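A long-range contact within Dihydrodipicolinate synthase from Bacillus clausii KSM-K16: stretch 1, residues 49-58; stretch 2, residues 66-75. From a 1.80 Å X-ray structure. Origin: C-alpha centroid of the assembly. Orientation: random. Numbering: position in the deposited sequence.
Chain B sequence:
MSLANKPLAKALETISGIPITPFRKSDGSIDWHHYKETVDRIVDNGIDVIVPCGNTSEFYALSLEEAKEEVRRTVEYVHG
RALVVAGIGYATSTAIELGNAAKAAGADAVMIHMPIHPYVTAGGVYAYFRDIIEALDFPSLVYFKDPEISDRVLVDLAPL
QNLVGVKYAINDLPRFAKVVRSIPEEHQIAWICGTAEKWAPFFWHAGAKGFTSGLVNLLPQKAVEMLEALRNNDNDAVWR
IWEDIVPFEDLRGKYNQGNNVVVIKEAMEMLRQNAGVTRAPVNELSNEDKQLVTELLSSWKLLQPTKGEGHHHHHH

Stretch 1 49-58: VIVPCGNTSE
Stretch 2 (66-75) EAKEEVRRTV

Stretch 2 is helical throughout, phi/psi near -62/-42, and its i to i-4 backbone hydrogen bonds run from E70 N to E66 O (2.9 Å) through V75 N to V71 O (3.1 Å). Stretch 1 leaves a strand at I50 (-124/140), passes through P52 (-65/155), and turns at C53, whose phi/psi of 65/29 is left-handed; a type I turn follows from N55 to E58. Register is set by two CA pairs, P52 CA to V71 CA at 5.8 Å and C53 CA to A67 CA at 6.2 Å, so the loop runs antiparallel to the helix in sequence order.

Along the helix, A67 is the first residue to touch. Its CB lies 3.7 Å from C53 SG, an apolar contact, and the m rotamer of C53 (chi1 -75°) also brings SG to 3.3 Å from A67 O. K68 and E69 point away; E69 instead forms salt bridges within the helix, OE1 to R72 NH2 at 2.6 Å and OE2 to R73 NE at 2.8 Å.

E70 supplies the polar link. Extended through chi1 177° and chi2 163°, it points toward the loop and accepts the hydrogen bond from C53 N at OE2 (2.8 Å, N-H...acceptor angle 155°). The same OE2 lies 3.5 Å from S57 CB, while S57 OG accepts a hydrogen bond from G54 N (3.0 Å), which ties the loop together beside the carboxylate.

One residue on, V71 (chi1 t) points sideways, yet its CG2 reaches C53 SG at 4.0 Å and P52 CG at 4.3 Å. T74, m at -57°, points toward stretch 1: OG1 donates to E70 O (2.7 Å) and sits 3.3 Å from P52 CB, and CG2 packs 3.9 Å from I50 CG2. V75 points away. In total, 335 Å² is buried, summed over both sides.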

# COMPACT_ATOMS: atom_id res chain seq x y z
N VAL B 49 18.82 -16.00 -9.24
CA VAL B 49 18.30 -15.26 -8.10
C VAL B 49 16.78 -15.33 -8.20
O VAL B 49 16.21 -14.99 -9.24
CB VAL B 49 18.73 -13.78 -8.11
CG1 VAL B 49 18.11 -13.05 -6.92
CG2 VAL B 49 20.25 -13.67 -8.05
N ILE B 50 16.13 -15.80 -7.14
CA ILE B 50 14.68 -15.89 -7.14
C ILE B 50 14.18 -15.11 -5.93
O ILE B 50 14.78 -15.15 -4.85
CB ILE B 50 14.21 -17.36 -7.11
CG1 ILE B 50 12.70 -17.42 -7.36
CG2 ILE B 50 14.61 -18.03 -5.80
CD1 ILE B 50 12.16 -18.82 -7.62
N VAL B 51 13.08 -14.39 -6.11
CA VAL B 51 12.55 -13.54 -5.06
C VAL B 51 11.13 -13.84 -4.60
O VAL B 51 10.17 -13.20 -5.05
CB VAL B 51 12.62 -12.06 -5.51
CG1 VAL B 51 12.30 -11.13 -4.35
CG2 VAL B 51 14.00 -11.75 -6.08
N PRO B 52 10.96 -14.82 -3.70
CA PRO B 52 9.61 -15.13 -3.23
C PRO B 52 9.08 -13.91 -2.46
O PRO B 52 9.86 -13.11 -1.95
CB PRO B 52 9.83 -16.34 -2.32
CG PRO B 52 11.25 -16.15 -1.82
CD PRO B 52 11.97 -15.70 -3.08
N CYS B 53 7.77 -13.78 -2.40
CA CYS B 53 7.15 -12.65 -1.71
C CYS B 53 7.47 -11.32 -2.38
O CYS B 53 7.53 -10.27 -1.72
CB CYS B 53 7.58 -12.63 -0.24
SG CYS B 53 6.72 -13.89 0.72
N GLY B 54 7.69 -11.37 -3.69
CA GLY B 54 7.94 -10.16 -4.45
C GLY B 54 6.57 -9.67 -4.88
O GLY B 54 5.56 -10.31 -4.57
N ASN B 55 6.49 -8.54 -5.57
CA ASN B 55 5.17 -8.07 -5.96
C ASN B 55 4.53 -8.91 -7.06
O ASN B 55 3.31 -9.00 -7.13
CB ASN B 55 5.23 -6.59 -6.34
CG ASN B 55 5.01 -5.68 -5.14
OD1 ASN B 55 5.64 -4.64 -5.01
ND2 ASN B 55 4.09 -6.08 -4.25
N THR B 56 5.36 -9.55 -7.88
CA THR B 56 4.84 -10.41 -8.94
C THR B 56 4.23 -11.64 -8.26
O THR B 56 3.35 -12.31 -8.82
CB THR B 56 5.96 -10.88 -9.89
OG1 THR B 56 6.71 -9.75 -10.34
CG2 THR B 56 5.36 -11.59 -11.11
N SER B 57 4.69 -11.92 -7.04
CA SER B 57 4.21 -13.05 -6.24
C SER B 57 2.91 -12.69 -5.53
O SER B 57 2.35 -13.52 -4.80
CB SER B 57 5.24 -13.42 -5.17
OG SER B 57 6.56 -13.38 -5.67
N GLU B 58 2.45 -11.46 -5.72
CA GLU B 58 1.24 -10.95 -5.07
C GLU B 58 1.38 -11.01 -3.55
O GLU B 58 0.48 -11.44 -2.83
CB GLU B 58 0.01 -11.73 -5.54
CG GLU B 58 -0.35 -11.44 -6.99
CD GLU B 58 -1.52 -12.27 -7.48
OE1 GLU B 58 -2.68 -11.88 -7.24
OE2 GLU B 58 -1.27 -13.33 -8.11
N GLU B 66 1.22 -17.15 5.13
CA GLU B 66 1.42 -17.64 3.77
C GLU B 66 2.72 -17.09 3.20
O GLU B 66 3.41 -17.77 2.44
CB GLU B 66 0.26 -17.23 2.87
CG GLU B 66 -1.03 -17.99 3.12
CD GLU B 66 -2.13 -17.53 2.19
OE1 GLU B 66 -2.33 -16.31 2.05
OE2 GLU B 66 -2.81 -18.40 1.59
N ALA B 67 3.05 -15.85 3.56
CA ALA B 67 4.28 -15.23 3.08
C ALA B 67 5.48 -16.00 3.63
O ALA B 67 6.42 -16.31 2.90
CB ALA B 67 4.35 -13.78 3.53
N LYS B 68 5.44 -16.32 4.93
CA LYS B 68 6.53 -17.06 5.55
C LYS B 68 6.68 -18.43 4.92
O LYS B 68 7.79 -18.86 4.60
CB LYS B 68 6.28 -17.22 7.06
CG LYS B 68 6.33 -15.93 7.84
CD LYS B 68 5.95 -16.16 9.30
CE LYS B 68 6.00 -14.87 10.10
NZ LYS B 68 5.51 -15.06 11.51
N GLU B 69 5.55 -19.11 4.73
CA GLU B 69 5.56 -20.44 4.14
C GLU B 69 6.10 -20.41 2.71
O GLU B 69 6.79 -21.33 2.28
CB GLU B 69 4.14 -21.04 4.15
CG GLU B 69 4.01 -22.44 3.55
CD GLU B 69 4.73 -23.52 4.35
OE1 GLU B 69 5.09 -23.26 5.51
OE2 GLU B 69 4.92 -24.64 3.81
N GLU B 70 5.78 -19.36 1.96
CA GLU B 70 6.27 -19.29 0.59
C GLU B 70 7.80 -19.24 0.59
O GLU B 70 8.45 -19.88 -0.24
CB GLU B 70 5.71 -18.07 -0.15
CG GLU B 70 6.27 -17.92 -1.57
CD GLU B 70 5.45 -17.00 -2.44
OE1 GLU B 70 4.28 -17.33 -2.71
OE2 GLU B 70 5.98 -15.94 -2.86
N VAL B 71 8.38 -18.48 1.52
CA VAL B 71 9.83 -18.40 1.59
C VAL B 71 10.39 -19.78 1.93
O VAL B 71 11.36 -20.23 1.32
CB VAL B 71 10.29 -17.37 2.65
CG1 VAL B 71 11.82 -17.38 2.77
CG2 VAL B 71 9.83 -15.97 2.24
N ARG B 72 9.77 -20.47 2.90
CA ARG B 72 10.23 -21.81 3.28
C ARG B 72 10.15 -22.76 2.09
O ARG B 72 11.10 -23.50 1.82
CB ARG B 72 9.40 -22.36 4.44
CG ARG B 72 9.58 -21.61 5.75
CD ARG B 72 8.97 -22.38 6.92
NE ARG B 72 7.51 -22.40 6.90
CZ ARG B 72 6.75 -21.55 7.58
NH1 ARG B 72 7.29 -20.60 8.33
NH2 ARG B 72 5.43 -21.65 7.51
N ARG B 73 9.02 -22.76 1.40
CA ARG B 73 8.81 -23.62 0.24
C ARG B 73 9.86 -23.35 -0.83
O ARG B 73 10.37 -24.28 -1.47
CB ARG B 73 7.42 -23.40 -0.34
CG ARG B 73 6.27 -23.83 0.56
CD ARG B 73 5.83 -25.27 0.28
NE ARG B 73 4.78 -25.70 1.19
CZ ARG B 73 4.08 -26.83 1.06
NH1 ARG B 73 4.31 -27.64 0.04
NH2 ARG B 73 3.15 -27.14 1.95
N THR B 74 10.18 -22.08 -1.05
CA THR B 74 11.16 -21.70 -2.06
C THR B 74 12.53 -22.29 -1.74
O THR B 74 13.19 -22.85 -2.61
CB THR B 74 11.28 -20.16 -2.16
OG1 THR B 74 9.99 -19.61 -2.46
CG2 THR B 74 12.26 -19.77 -3.27
N VAL B 75 12.96 -22.15 -0.49
CA VAL B 75 14.25 -22.69 -0.08
C VAL B 75 14.28 -24.19 -0.35
O VAL B 75 15.28 -24.72 -0.84
CB VAL B 75 14.51 -22.42 1.42
CG1 VAL B 75 15.77 -23.16 1.88
CG2 VAL B 75 14.68 -20.92 1.66